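Local coordinates for protein yesU (Bacillus subtilis, PDB 1OQ1) that is of unknown function but adopts a galectin-like beta-sandwich fold and may bind carbohydrate, at residues Asn14-Lys19 / His38-Ser43; Glu48-Phe53 / Arg203-Met208; Met79-Ala84 / Ile112-Leu117. All coordinates share one frame; numbering follows the deposited sequence.

Contact 1 (Asn14-Lys19 / His38-Ser43); sequences NPLRSK and HSLHLS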
ATOM      1  N   ASN A  14       5.823  10.820  -8.246  1.00  8.63           N
ATOM      2  CA  ASN A  14       4.531  11.389  -8.606  1.00  7.96           C
ATOM      3  C   ASN A  14       4.086  12.324  -7.482  1.00  8.85           C
ATOM      4  O   ASN A  14       3.804  11.884  -6.368  1.00  7.19           O
ATOM      5  CB  ASN A  14       3.505  10.271  -8.786  1.00  9.21           C
ATOM      6  CG  ASN A  14       2.216  10.757  -9.413  1.00  9.50           C
ATOM      7  OD1 ASN A  14       1.763  11.868  -9.143  1.00 11.51           O
ATOM      8  ND2 ASN A  14       1.611   9.921 -10.249  1.00 10.08           N
ATOM      9  N   PRO A  15       4.029  13.635  -7.762  1.00  9.96           N
ATOM     10  CA  PRO A  15       3.618  14.631  -6.766  1.00  9.83           C
ATOM     11  C   PRO A  15       2.179  14.449  -6.272  1.00  9.39           C
ATOM     12  O   PRO A  15       1.857  14.815  -5.138  1.00  8.43           O
ATOM     13  CB  PRO A  15       3.796  15.957  -7.510  1.00 11.29           C
ATOM     14  CG  PRO A  15       4.866  15.655  -8.509  1.00 12.96           C
ATOM     15  CD  PRO A  15       4.484  14.289  -9.000  1.00 11.49           C
ATOM     16  N   LEU A  16       1.328  13.888  -7.130  1.00  8.85           N
ATOM     17  CA  LEU A  16      -0.085  13.676  -6.814  1.00  9.63           C
ATOM     18  C   LEU A  16      -0.745  15.015  -6.477  1.00 10.48           C
ATOM     19  O   LEU A  16      -1.463  15.138  -5.479  1.00  8.55           O
ATOM     20  CB  LEU A  16      -0.236  12.698  -5.639  1.00 10.49           C
ATOM     21  CG  LEU A  16       0.231  11.255  -5.869  1.00 10.39           C
ATOM     22  CD1 LEU A  16       0.098  10.456  -4.579  1.00 10.22           C
ATOM     23  CD2 LEU A  16      -0.596  10.610  -6.974  1.00 10.86           C
ATOM     24  N   ARG A  17      -0.496  16.013  -7.323  1.00 10.89           N
ATOM     25  CA  ARG A  17      -1.033  17.356  -7.114  1.00 12.26           C
ATOM     26  C   ARG A  17      -2.202  17.722  -8.028  1.00 13.81           C
ATOM     27  O   ARG A  17      -2.966  18.638  -7.719  1.00 14.40           O
ATOM     28  CB  ARG A  17       0.081  18.397  -7.276  1.00 15.59           C
ATOM     29  CG  ARG A  17       1.217  18.241  -6.274  1.00 18.27           C
ATOM     30  CD  ARG A  17       2.261  19.351  -6.384  1.00 21.52           C
ATOM     31  NE  ARG A  17       1.733  20.660  -6.006  1.00 24.06           N
ATOM     32  CZ  ARG A  17       1.297  21.573  -6.869  1.00 25.35           C
ATOM     33  NH1 ARG A  17       1.327  21.330  -8.174  1.00 25.30           N
ATOM     34  NH2 ARG A  17       0.832  22.734  -6.425  1.00 25.19           N
ATOM     35  N   SER A  18      -2.338  17.020  -9.151  1.00 13.93           N
ATOM     36  CA  SER A  18      -3.430  17.305 -10.081  1.00 16.08           C
ATOM     37  C   SER A  18      -3.921  16.049 -10.793  1.00 16.49           C
ATOM     38  O   SER A  18      -3.262  15.005 -10.764  1.00 16.80           O
ATOM     39  CB  SER A  18      -2.985  18.334 -11.121  1.00 16.39           C
ATOM     40  OG  SER A  18      -2.038  17.773 -12.011  1.00 19.77           O
ATOM     41  N   LYS A  19      -5.079  16.167 -11.440  1.00 16.05           N
ATOM     42  CA  LYS A  19      -5.684  15.058 -12.171  1.00 16.45           C
ATOM     43  C   LYS A  19      -4.734  14.403 -13.169  1.00 14.01           C
ATOM     44  O   LYS A  19      -4.743  13.185 -13.337  1.00 13.31           O
ATOM     45  CB  LYS A  19      -6.928  15.542 -12.919  1.00 20.86           C
ATOM     46  CG  LYS A  19      -7.966  16.202 -12.033  1.00 26.71           C
ATOM     47  CD  LYS A  19      -9.102  16.794 -12.858  1.00 31.78           C
ATOM     48  CE  LYS A  19     -10.091  17.536 -11.971  1.00 35.31           C
ATOM     49  NZ  LYS A  19     -11.215  18.127 -12.750  1.00 37.74           N
ATOM     50  N   HIS A  38      -4.406  21.010  -4.057  1.00 18.70           N
ATOM     51  CA  HIS A  38      -3.363  20.406  -4.884  1.00 17.37           C
ATOM     52  C   HIS A  38      -2.749  19.153  -4.263  1.00 14.76           C
ATOM     53  O   HIS A  38      -1.528  19.002  -4.207  1.00 13.80           O
ATOM     54  CB  HIS A  38      -2.264  21.437  -5.165  1.00 21.46           C
ATOM     55  CG  HIS A  38      -2.714  22.570  -6.034  1.00 24.63           C
ATOM     56  ND1 HIS A  38      -2.928  22.428  -7.387  1.00 27.35           N
ATOM     57  CD2 HIS A  38      -3.036  23.851  -5.735  1.00 26.97           C
ATOM     58  CE1 HIS A  38      -3.362  23.572  -7.886  1.00 27.85           C
ATOM     59  NE2 HIS A  38      -3.437  24.451  -6.904  1.00 27.66           N
ATOM     60  N   SER A  39      -3.610  18.257  -3.798  1.00 14.09           N
ATOM     61  CA  SER A  39      -3.173  17.008  -3.190  1.00 12.51           C
ATOM     62  C   SER A  39      -4.256  15.963  -3.438  1.00 11.72           C
ATOM     63  O   SER A  39      -5.436  16.294  -3.495  1.00 12.30           O
ATOM     64  CB  SER A  39      -2.958  17.198  -1.689  1.00 14.13           C
ATOM     65  OG  SER A  39      -4.142  17.657  -1.061  1.00 17.72           O
ATOM     66  N   LEU A  40      -3.854  14.704  -3.581  1.00  9.57           N
ATOM     67  CA  LEU A  40      -4.812  13.634  -3.839  1.00  8.41           C
ATOM     68  C   LEU A  40      -5.693  13.304  -2.638  1.00  9.47           C
ATOM     69  O   LEU A  40      -5.206  12.858  -1.597  1.00  8.66           O
ATOM     70  CB  LEU A  40      -4.086  12.359  -4.283  1.00  8.16           C
ATOM     71  CG  LEU A  40      -4.968  11.113  -4.454  1.00  8.65           C
ATOM     72  CD1 LEU A  40      -5.955  11.337  -5.586  1.00  9.23           C
ATOM     73  CD2 LEU A  40      -4.107   9.901  -4.750  1.00 10.41           C
ATOM     74  N   HIS A  41      -6.993  13.535  -2.792  1.00  9.15           N
ATOM     75  CA  HIS A  41      -7.961  13.221  -1.749  1.00  7.82           C
ATOM     76  C   HIS A  41      -8.696  11.972  -2.217  1.00  8.02           C
ATOM     77  O   HIS A  41      -9.255  11.957  -3.313  1.00 10.22           O
ATOM     78  CB  HIS A  41      -8.981  14.350  -1.578  1.00 10.45           C
ATOM     79  CG  HIS A  41      -8.434  15.571  -0.910  1.00 12.88           C
ATOM     80  ND1 HIS A  41      -8.827  15.969   0.350  1.00 15.03           N
ATOM     81  CD2 HIS A  41      -7.533  16.489  -1.331  1.00 14.43           C
ATOM     82  CE1 HIS A  41      -8.192  17.081   0.675  1.00 14.55           C
ATOM     83  NE2 HIS A  41      -7.401  17.417  -0.327  1.00 16.11           N
ATOM     84  N   LEU A  42      -8.671  10.917  -1.409  1.00  7.40           N
ATOM     85  CA  LEU A  42      -9.377   9.690  -1.767  1.00  7.39           C
ATOM     86  C   LEU A  42     -10.515   9.451  -0.780  1.00  7.62           C
ATOM     87  O   LEU A  42     -10.303   9.431   0.436  1.00  7.31           O
ATOM     88  CB  LEU A  42      -8.425   8.484  -1.764  1.00  7.27           C
ATOM     89  CG  LEU A  42      -7.389   8.415  -2.892  1.00  7.60           C
ATOM     90  CD1 LEU A  42      -6.565   7.138  -2.751  1.00  8.70           C
ATOM     91  CD2 LEU A  42      -8.089   8.446  -4.246  1.00  8.70           C
ATOM     92  N   SER A  43     -11.726   9.299  -1.310  1.00  8.36           N
ATOM     93  CA  SER A  43     -12.913   9.042  -0.490  1.00  8.53           C
ATOM     94  C   SER A  43     -13.738   7.950  -1.162  1.00  8.39           C
ATOM     95  O   SER A  43     -13.262   7.305  -2.095  1.00  7.93           O
ATOM     96  CB  SER A  43     -13.747  10.319  -0.316  1.00  9.59           C
ATOM     97  OG  SER A  43     -14.123  10.863  -1.564  1.00 11.64           O
TER

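Contact 2 (Glu48-Phe53 / Arg203-Met208); sequences EAHFVF and RQMAPM. With ACY (acetic acid), chain E.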
ATOM      1  N   GLU A  48     -19.701   1.270   1.896  1.00 14.80           N
ATOM      2  CA  GLU A  48     -18.959   0.021   1.771  1.00 13.74           C
ATOM      3  C   GLU A  48     -18.316  -0.104   0.387  1.00 11.27           C
ATOM      4  O   GLU A  48     -18.044  -1.209  -0.091  1.00 10.62           O
ATOM      5  CB  GLU A  48     -19.873  -1.180   2.037  1.00 16.21           C
ATOM      6  CG  GLU A  48     -20.596  -1.164   3.390  1.00 19.76           C
ATOM      7  CD  GLU A  48     -19.669  -0.933   4.582  1.00 22.91           C
ATOM      8  OE1 GLU A  48     -18.574  -1.530   4.632  1.00 22.19           O
ATOM      9  OE2 GLU A  48     -20.053  -0.158   5.485  1.00 26.83           O
ATOM     10  N   ALA A  49     -18.069   1.038  -0.250  1.00 10.45           N
ATOM     11  CA  ALA A  49     -17.463   1.064  -1.579  1.00  9.39           C
ATOM     12  C   ALA A  49     -15.939   0.984  -1.500  1.00  9.24           C
ATOM     13  O   ALA A  49     -15.238   1.939  -1.845  1.00  9.93           O
ATOM     14  CB  ALA A  49     -17.882   2.336  -2.320  1.00  9.09           C
ATOM     15  N   HIS A  50     -15.435  -0.163  -1.057  1.00  7.50           N
ATOM     16  CA  HIS A  50     -13.997  -0.376  -0.916  1.00  6.70           C
ATOM     17  C   HIS A  50     -13.323  -0.406  -2.287  1.00  6.66           C
ATOM     18  O   HIS A  50     -13.948  -0.776  -3.287  1.00  7.07           O
ATOM     19  CB  HIS A  50     -13.753  -1.684  -0.161  1.00  6.06           C
ATOM     20  CG  HIS A  50     -14.603  -1.833   1.064  1.00  6.81           C
ATOM     21  ND1 HIS A  50     -14.807  -0.805   1.956  1.00  8.15           N
ATOM     22  CD2 HIS A  50     -15.310  -2.887   1.538  1.00  9.25           C
ATOM     23  CE1 HIS A  50     -15.606  -1.214   2.926  1.00  8.68           C
ATOM     24  NE2 HIS A  50     -15.926  -2.476   2.696  1.00  9.32           N
ATOM     25  N   PHE A  51     -12.049  -0.029  -2.344  1.00  6.77           N
ATOM     26  CA  PHE A  51     -11.357  -0.001  -3.628  1.00  7.56           C
ATOM     27  C   PHE A  51      -9.853  -0.199  -3.533  1.00  7.68           C
ATOM     28  O   PHE A  51      -9.281  -0.235  -2.450  1.00  7.63           O
ATOM     29  CB  PHE A  51     -11.612   1.351  -4.311  1.00  7.86           C
ATOM     30  CG  PHE A  51     -10.910   2.520  -3.644  1.00  7.75           C
ATOM     31  CD1 PHE A  51      -9.530   2.694  -3.768  1.00  8.67           C
ATOM     32  CD2 PHE A  51     -11.628   3.437  -2.887  1.00  7.95           C
ATOM     33  CE1 PHE A  51      -8.877   3.768  -3.146  1.00  9.25           C
ATOM     34  CE2 PHE A  51     -10.982   4.515  -2.259  1.00  8.50           C
ATOM     35  CZ  PHE A  51      -9.603   4.675  -2.393  1.00  8.54           C
ATOM     36  N   VAL A  52      -9.234  -0.344  -4.699  1.00  7.27           N
ATOM     37  CA  VAL A  52      -7.785  -0.427  -4.814  1.00  7.14           C
ATOM     38  C   VAL A  52      -7.502   0.457  -6.030  1.00  8.40           C
ATOM     39  O   VAL A  52      -8.066   0.246  -7.103  1.00  9.44           O
ATOM     40  CB  VAL A  52      -7.272  -1.851  -5.078  1.00  6.41           C
ATOM     41  CG1 VAL A  52      -5.747  -1.829  -5.148  1.00  7.88           C
ATOM     42  CG2 VAL A  52      -7.728  -2.791  -3.963  1.00  8.03           C
ATOM     43  N   PHE A  53      -6.651   1.459  -5.839  1.00  7.00           N
ATOM     44  CA  PHE A  53      -6.292   2.421  -6.882  1.00  7.77           C
ATOM     45  C   PHE A  53      -4.838   2.142  -7.251  1.00  7.95           C
ATOM     46  O   PHE A  53      -3.932   2.435  -6.476  1.00  9.72           O
ATOM     47  CB  PHE A  53      -6.462   3.831  -6.310  1.00  7.71           C
ATOM     48  CG  PHE A  53      -6.327   4.938  -7.317  1.00  8.80           C
ATOM     49  CD1 PHE A  53      -6.877   4.824  -8.592  1.00  9.94           C
ATOM     50  CD2 PHE A  53      -5.704   6.129  -6.961  1.00 11.01           C
ATOM     51  CE1 PHE A  53      -6.809   5.883  -9.491  1.00  9.69           C
ATOM     52  CE2 PHE A  53      -5.632   7.198  -7.855  1.00 10.77           C
ATOM     53  CZ  PHE A  53      -6.186   7.072  -9.122  1.00 10.92           C
ATOM     54  N   ARG A 203      -5.168   0.963  -1.383  1.00  6.70           N
ATOM     55  CA  ARG A 203      -6.510   0.513  -1.033  1.00  7.16           C
ATOM     56  C   ARG A 203      -7.078   1.253   0.165  1.00  6.45           C
ATOM     57  O   ARG A 203      -6.348   1.681   1.056  1.00  8.09           O
ATOM     58  CB  ARG A 203      -6.519  -0.989  -0.722  1.00  8.66           C
ATOM     59  CG  ARG A 203      -7.846  -1.494  -0.130  1.00  9.68           C
ATOM     60  CD  ARG A 203      -7.813  -3.002   0.079  1.00 10.75           C
ATOM     61  NE  ARG A 203      -9.086  -3.568   0.531  1.00 10.69           N
ATOM     62  CZ  ARG A 203     -10.203  -3.569  -0.194  1.00 10.57           C
ATOM     63  NH1 ARG A 203     -10.213  -3.026  -1.401  1.00 10.45           N
ATOM     64  NH2 ARG A 203     -11.302  -4.148   0.272  1.00 10.57           N
ATOM     65  N   GLN A 204      -8.393   1.414   0.172  1.00  5.98           N
ATOM     66  CA  GLN A 204      -9.075   2.040   1.288  1.00  5.86           C
ATOM     67  C   GLN A 204     -10.385   1.317   1.501  1.00  6.83           C
ATOM     68  O   GLN A 204     -11.013   0.866   0.542  1.00  7.73           O
ATOM     69  CB  GLN A 204      -9.390   3.516   1.024  1.00  6.23           C
ATOM     70  CG  GLN A 204      -8.192   4.443   0.992  1.00  8.12           C
ATOM     71  CD  GLN A 204      -8.597   5.909   1.073  1.00  9.13           C
ATOM     72  OE1 GLN A 204      -9.787   6.246   1.036  1.00 10.94           O
ATOM     73  NE2 GLN A 204      -7.609   6.788   1.180  1.00  5.66           N
HETATM   74  N   MSE A 205     -10.773   1.182   2.762  1.00  7.66           N
HETATM   75  CA  MSE A 205     -12.053   0.585   3.095  1.00  8.53           C
HETATM   76  C   MSE A 205     -12.910   1.799   3.412  1.00  8.77           C
HETATM   77  O   MSE A 205     -12.501   2.656   4.199  1.00  8.81           O
HETATM   78  CB  MSE A 205     -11.955  -0.311   4.330  1.00  8.91           C
HETATM   79  CG  MSE A 205     -11.339  -1.672   4.077  1.00 11.23           C
HETATM   80 SE   MSE A 205     -11.614  -2.848   5.589  0.95 20.33          SE
HETATM   81  CE  MSE A 205     -13.392  -3.497   5.151  1.00 12.83           C
ATOM     82  N   ALA A 206     -14.071   1.897   2.777  1.00  8.73           N
ATOM     83  CA  ALA A 206     -14.970   3.019   3.019  1.00  9.34           C
ATOM     84  C   ALA A 206     -15.386   2.963   4.482  1.00  8.99           C
ATOM     85  O   ALA A 206     -15.424   1.882   5.072  1.00 10.34           O
ATOM     86  CB  ALA A 206     -16.191   2.909   2.121  1.00 10.86           C
ATOM     87  N   PRO A 207     -15.750   4.113   5.079  1.00  9.18           N
ATOM     88  CA  PRO A 207     -15.811   5.465   4.509  1.00  9.62           C
ATOM     89  C   PRO A 207     -14.559   6.320   4.715  1.00  9.72           C
ATOM     90  O   PRO A 207     -14.646   7.538   4.909  1.00 10.87           O
ATOM     91  CB  PRO A 207     -17.015   6.059   5.213  1.00  8.33           C
ATOM     92  CG  PRO A 207     -16.827   5.545   6.596  1.00 10.90           C
ATOM     93  CD  PRO A 207     -16.432   4.081   6.385  1.00  8.34           C
HETATM   94  N   MSE A 208     -13.399   5.680   4.660  1.00  9.46           N
HETATM   95  CA  MSE A 208     -12.121   6.360   4.835  1.00  9.23           C
HETATM   96  C   MSE A 208     -11.957   7.600   3.960  1.00  8.03           C
HETATM   97  O   MSE A 208     -12.354   7.614   2.796  1.00  8.73           O
HETATM   98  CB  MSE A 208     -10.986   5.383   4.513  1.00  9.44           C
HETATM   99  CG  MSE A 208      -9.577   5.921   4.732  1.00 11.35           C
HETATM  100 SE   MSE A 208      -9.115   5.926   6.598  0.95 18.51          SE
HETATM  101  CE  MSE A 208      -8.034   7.541   6.669  1.00  9.54           C
TER
HETATM  102  C   ACY E1001     -10.591  -5.256   3.382  1.00 20.01           C
HETATM  103  O   ACY E1001      -9.412  -4.696   3.252  1.00 17.95           O
HETATM  104  OXT ACY E1001     -11.602  -5.136   2.607  1.00 20.73           O
HETATM  105  CH3 ACY E1001     -10.721  -6.136   4.613  1.00 22.07           C

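Contact 3 (Met79-Ala84 / Ile112-Leu117); sequences MLFFAA and INALHL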
HETATM    1  N   MSE A  79      -4.352   0.554   3.052  1.00  7.29           N
HETATM    2  CA  MSE A  79      -3.507  -0.597   2.767  1.00  6.72           C
HETATM    3  C   MSE A  79      -2.716  -0.393   1.480  1.00  6.81           C
HETATM    4  O   MSE A  79      -3.256   0.060   0.476  1.00  7.56           O
HETATM    5  CB  MSE A  79      -4.391  -1.845   2.637  1.00  8.53           C
HETATM    6  CG  MSE A  79      -3.652  -3.147   2.397  1.00 10.18           C
HETATM    7 SE   MSE A  79      -4.866  -4.617   2.001  0.95 16.08          SE
HETATM    8  CE  MSE A  79      -5.878  -4.637   3.652  1.00 10.85           C
ATOM      9  N   LEU A  80      -1.430  -0.721   1.513  1.00  5.80           N
ATOM     10  CA  LEU A  80      -0.609  -0.586   0.321  1.00  5.15           C
ATOM     11  C   LEU A  80      -0.308  -1.963  -0.249  1.00  6.30           C
ATOM     12  O   LEU A  80       0.117  -2.857   0.478  1.00  7.10           O
ATOM     13  CB  LEU A  80       0.721   0.107   0.636  1.00  5.46           C
ATOM     14  CG  LEU A  80       1.486   0.490  -0.637  1.00  7.43           C
ATOM     15  CD1 LEU A  80       1.000   1.849  -1.112  1.00  6.41           C
ATOM     16  CD2 LEU A  80       2.977   0.534  -0.378  1.00  7.37           C
ATOM     17  N   PHE A  81      -0.556  -2.130  -1.543  1.00  7.19           N
ATOM     18  CA  PHE A  81      -0.258  -3.377  -2.236  1.00  6.77           C
ATOM     19  C   PHE A  81       1.060  -3.125  -2.974  1.00  6.54           C
ATOM     20  O   PHE A  81       1.278  -2.030  -3.494  1.00  6.98           O
ATOM     21  CB  PHE A  81      -1.343  -3.698  -3.275  1.00  6.72           C
ATOM     22  CG  PHE A  81      -2.545  -4.414  -2.715  1.00  6.85           C
ATOM     23  CD1 PHE A  81      -2.586  -5.806  -2.682  1.00  7.18           C
ATOM     24  CD2 PHE A  81      -3.633  -3.699  -2.222  1.00  7.06           C
ATOM     25  CE1 PHE A  81      -3.701  -6.477  -2.167  1.00  6.87           C
ATOM     26  CE2 PHE A  81      -4.750  -4.360  -1.707  1.00  7.51           C
ATOM     27  CZ  PHE A  81      -4.782  -5.751  -1.681  1.00  6.52           C
ATOM     28  N   PHE A  82       1.947  -4.115  -2.993  1.00  5.05           N
ATOM     29  CA  PHE A  82       3.206  -3.988  -3.732  1.00  5.16           C
ATOM     30  C   PHE A  82       3.684  -5.352  -4.247  1.00  4.97           C
ATOM     31  O   PHE A  82       3.232  -6.386  -3.768  1.00  5.04           O
ATOM     32  CB  PHE A  82       4.287  -3.267  -2.893  1.00  5.10           C
ATOM     33  CG  PHE A  82       4.543  -3.863  -1.532  1.00  4.38           C
ATOM     34  CD1 PHE A  82       5.756  -4.492  -1.256  1.00  4.98           C
ATOM     35  CD2 PHE A  82       3.619  -3.715  -0.500  1.00  4.51           C
ATOM     36  CE1 PHE A  82       6.052  -4.958   0.027  1.00  4.13           C
ATOM     37  CE2 PHE A  82       3.902  -4.178   0.792  1.00  6.01           C
ATOM     38  CZ  PHE A  82       5.122  -4.798   1.054  1.00  5.84           C
ATOM     39  N   ALA A  83       4.580  -5.353  -5.233  1.00  5.50           N
ATOM     40  CA  ALA A  83       5.071  -6.601  -5.833  1.00  6.03           C
ATOM     41  C   ALA A  83       3.869  -7.410  -6.336  1.00  6.61           C
ATOM     42  O   ALA A  83       3.837  -8.641  -6.238  1.00  6.88           O
ATOM     43  CB  ALA A  83       5.867  -7.421  -4.805  1.00  4.68           C
ATOM     44  N   ALA A  84       2.885  -6.706  -6.886  1.00  6.31           N
ATOM     45  CA  ALA A  84       1.665  -7.340  -7.379  1.00  5.70           C
ATOM     46  C   ALA A  84       1.746  -7.734  -8.852  1.00  7.36           C
ATOM     47  O   ALA A  84       2.113  -6.922  -9.703  1.00  8.55           O
ATOM     48  CB  ALA A  84       0.476  -6.411  -7.150  1.00  5.59           C
ATOM     49  N   ILE A 112      -3.898 -13.466  -8.506  1.00  9.59           N
ATOM     50  CA  ILE A 112      -2.716 -12.611  -8.435  1.00  9.55           C
ATOM     51  C   ILE A 112      -1.960 -12.886  -7.143  1.00 10.35           C
ATOM     52  O   ILE A 112      -2.497 -13.496  -6.219  1.00 10.20           O
ATOM     53  CB  ILE A 112      -3.074 -11.106  -8.438  1.00 10.39           C
ATOM     54  CG1 ILE A 112      -3.864 -10.751  -7.172  1.00  8.36           C
ATOM     55  CG2 ILE A 112      -3.870 -10.757  -9.690  1.00 12.70           C
ATOM     56  CD1 ILE A 112      -4.079  -9.257  -6.976  1.00 11.00           C
ATOM     57  N   ASN A 113      -0.704 -12.444  -7.103  1.00  8.76           N
ATOM     58  CA  ASN A 113       0.126 -12.567  -5.915  1.00  7.11           C
ATOM     59  C   ASN A 113       0.488 -11.139  -5.563  1.00  7.67           C
ATOM     60  O   ASN A 113       0.551 -10.283  -6.445  1.00  6.43           O
ATOM     61  CB  ASN A 113       1.421 -13.330  -6.194  1.00  8.34           C
ATOM     62  CG  ASN A 113       1.211 -14.821  -6.307  1.00  9.40           C
ATOM     63  OD1 ASN A 113       0.396 -15.400  -5.589  1.00 10.43           O
ATOM     64  ND2 ASN A 113       1.964 -15.456  -7.197  1.00  8.69           N
ATOM     65  N   ALA A 114       0.731 -10.881  -4.283  1.00  6.17           N
ATOM     66  CA  ALA A 114       1.101  -9.545  -3.853  1.00  6.40           C
ATOM     67  C   ALA A 114       1.300  -9.487  -2.355  1.00  6.21           C
ATOM     68  O   ALA A 114       0.766 -10.310  -1.615  1.00  6.57           O
ATOM     69  CB  ALA A 114       0.018  -8.542  -4.255  1.00  7.95           C
ATOM     70  N   LEU A 115       2.089  -8.514  -1.926  1.00  5.84           N
ATOM     71  CA  LEU A 115       2.307  -8.271  -0.515  1.00  6.69           C
ATOM     72  C   LEU A 115       1.391  -7.083  -0.235  1.00  6.78           C
ATOM     73  O   LEU A 115       1.235  -6.206  -1.087  1.00  5.78           O
ATOM     74  CB  LEU A 115       3.770  -7.895  -0.253  1.00  6.44           C
ATOM     75  CG  LEU A 115       4.752  -9.070  -0.326  1.00  8.22           C
ATOM     76  CD1 LEU A 115       6.186  -8.570  -0.413  1.00  9.57           C
ATOM     77  CD2 LEU A 115       4.555  -9.946   0.899  1.00  9.71           C
ATOM     78  N   HIS A 116       0.737  -7.070   0.922  1.00  6.04           N
ATOM     79  CA  HIS A 116      -0.131  -5.947   1.261  1.00  6.60           C
ATOM     80  C   HIS A 116       0.018  -5.587   2.727  1.00  6.63           C
ATOM     81  O   HIS A 116      -0.080  -6.442   3.611  1.00  7.10           O
ATOM     82  CB  HIS A 116      -1.612  -6.199   0.894  1.00  7.37           C
ATOM     83  CG  HIS A 116      -2.064  -7.623   1.017  1.00  9.43           C
ATOM     84  ND1 HIS A 116      -3.248  -7.968   1.638  1.00  7.51           N
ATOM     85  CD2 HIS A 116      -1.555  -8.773   0.517  1.00  7.92           C
ATOM     86  CE1 HIS A 116      -3.448  -9.268   1.508  1.00  9.77           C
ATOM     87  NE2 HIS A 116      -2.436  -9.780   0.832  1.00  9.71           N
ATOM     88  N   LEU A 117       0.277  -4.309   2.966  1.00  6.21           N
ATOM     89  CA  LEU A 117       0.499  -3.804   4.310  1.00  5.32           C
ATOM     90  C   LEU A 117      -0.586  -2.813   4.701  1.00  6.81           C
ATOM     91  O   LEU A 117      -0.713  -1.747   4.100  1.00  6.17           O
ATOM     92  CB  LEU A 117       1.877  -3.142   4.372  1.00  9.20           C
ATOM     93  CG  LEU A 117       2.594  -3.045   5.723  1.00 12.82           C
ATOM     94  CD1 LEU A 117       4.014  -2.558   5.493  1.00 15.00           C
ATOM     95  CD2 LEU A 117       1.847  -2.119   6.657  1.00 14.46           C
TER

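Contact 1 (Asn14-Lys19 / His38-Ser43)
The guanidinium of Arg17 and the imidazole of His38 lie with their planes only 10° apart. CB of His38 sits over one face of the guanidinium, and NH2 of Arg17 lies over one face of the His38 ring, 3.6 Å from its CG. The Arg17 chain bends at chi3 (66°), which brings NE back toward His38. Nearer the backbone, CB and CG of Arg17 pass His38 O.

Inward from this pair the side chains are apolar. CB of Leu16 meets CB of Leu40 at 4.1 Å. Leu40 belongs to strand 40-44, and its side chain also touches Ile33 and Phe35. Leu16 packs on Val22. Backbone C-H groups meet carbonyl oxygens here: Ser39 CA lies 3.4 Å from Leu16 O, and Arg17 CA lies 3.4 Å from His38 O.

The 14-19 loop has its own brace. Asn14 OD1 accepts a hydrogen bond from Leu16 N at 2.9 Å, which makes an Asx turn. Asp21 OD2 accepts from the backbone N of Arg17 and of Ser18. The contact joins the loop after strand 5-14 to the start of strand 40-44.

The buried side is leucine on leucine, and the outer side is two flat cationic or potentially cationic groups. Arg213 also lies near Arg17, a second like charge. With the Arg17 guanidinium over its face, a protonated His38 would probably be somewhat disfavoured, though solvent would soften this.

Contact 2 (Glu48-Phe53 / Arg203-Met208)
Phe51 pairs with Gln204 and Val52 with Arg203 where strands 51-54 and 199-205 run antiparallel in one sheet of the galectin-like sandwich. His50 and Ala206 continue the contact just beyond the strands. The tight part runs from Val52 to His50. Phe51 N donates to Gln204 O at 3.2 Å, and Gln204 N donates back to Phe51 O. The Phe51 ring lies beside the Gln204 side chain, with CZ 3.6 Å from Gln204 CB. Leu42 of the other sheet packs on both residues.

Val52 and Arg203 form the next, non-hydrogen-bonded pair, with side chains on the opposite face. Arg203 is extended from CG to NE. Its NH1 makes a weak bond to Phe51 O and a second bond to Gly102 O. NE and NH2 grip a bound acetic acid (ACY), probably from the crystallisation liquor. The NH2 to ACY OXT distance is 2.6 Å.

The His50 ring is held on both faces. Glu48 O lies over the centre of one, and the selenomethionine methyl CE of Met205 is offset toward the rim of the other, 4.0 Å from the centroid. Ala206 N donates to His50 ND1 at 2.9 Å, only 4° out of the ring plane.

Glu48 and Ala49 make the looser, more exposed side. Ala49 is the centre of an inverse gamma turn. Both residues touch mainly through Ala206 CB, which lies 3.6 Å from Ala49 N.

Contact 3 (Met79-Ala84 / Ile112-Leu117)
Phe82 and Leu115 form the apolar centre. Leu115 CB stands over one face of the Phe82 ring, 3.7 Å from its centroid, and CD1 reaches the rim at CE1. The chi1 of Phe82 (54°) sets CG between the backbone N and the carbonyl carbon, and from there the ring lies back across Leu115. The ring also meets Leu117 CB through CE2. Leu165 of strand 161-168, in the other sheet, packs on Leu80, Phe82 and Leu117.

The backbones are paired beneath these side chains. Leu80 and Leu117 exchange two hydrogen bonds, both 2.9 Å between N and O. Phe82 and Leu115 exchange two more. Farther along, Ala84 CB touches Ala114 CB at 3.6 Å. Ala83 and Ala84 both face Lys199 in a G1 beta bulge.

On the opposite face are Phe81 and His116, a non-hydrogen-bonded pair. His116 CB sits over the Phe81 ring, 3.9 Å from the centroid. The two ring planes are 11° apart but slid so far that they barely overlap. The selenium SE of Met79 comes to the edge of the imidazole, 3.7 Å from ND1. The polar edge is the imidazole itself. Its ND1 is hydrogen-bonded to Tyr104 OH and NE2 to Ser138 OG, so both ring nitrogens are held and the ring's rotation is fixed.

One face of this strand pair packs on strand 161-168 of the other sheet, and the other carries aromatic and histidine side chains, in a galectin-like beta-sandwich.

How the contacts relate
Contacts 2 and 3 share one sheet. Strands 199-205 and 76-86 are neighbours in it, and Arg203 N probably donates to Met79 O at 2.8 Å. Their centres are about 15 Å apart, and contact 3 is nested inside the loop that contact 2 closes. The 38-43 segment of contact 1 belongs to the other sheet through strand 40-44. It touches contact 2 across the sandwich, where Leu42 CD1 is 3.9 Å from Phe51 CZ. Contacts 1 and 3 do not touch, and their nearest atoms are about 8 Å apart. The bound acetic acid lies against contact 2 and also near contact 3, with ACY O 3.6 Å from Met79 CE. It may mark a pocket, but no active site is known.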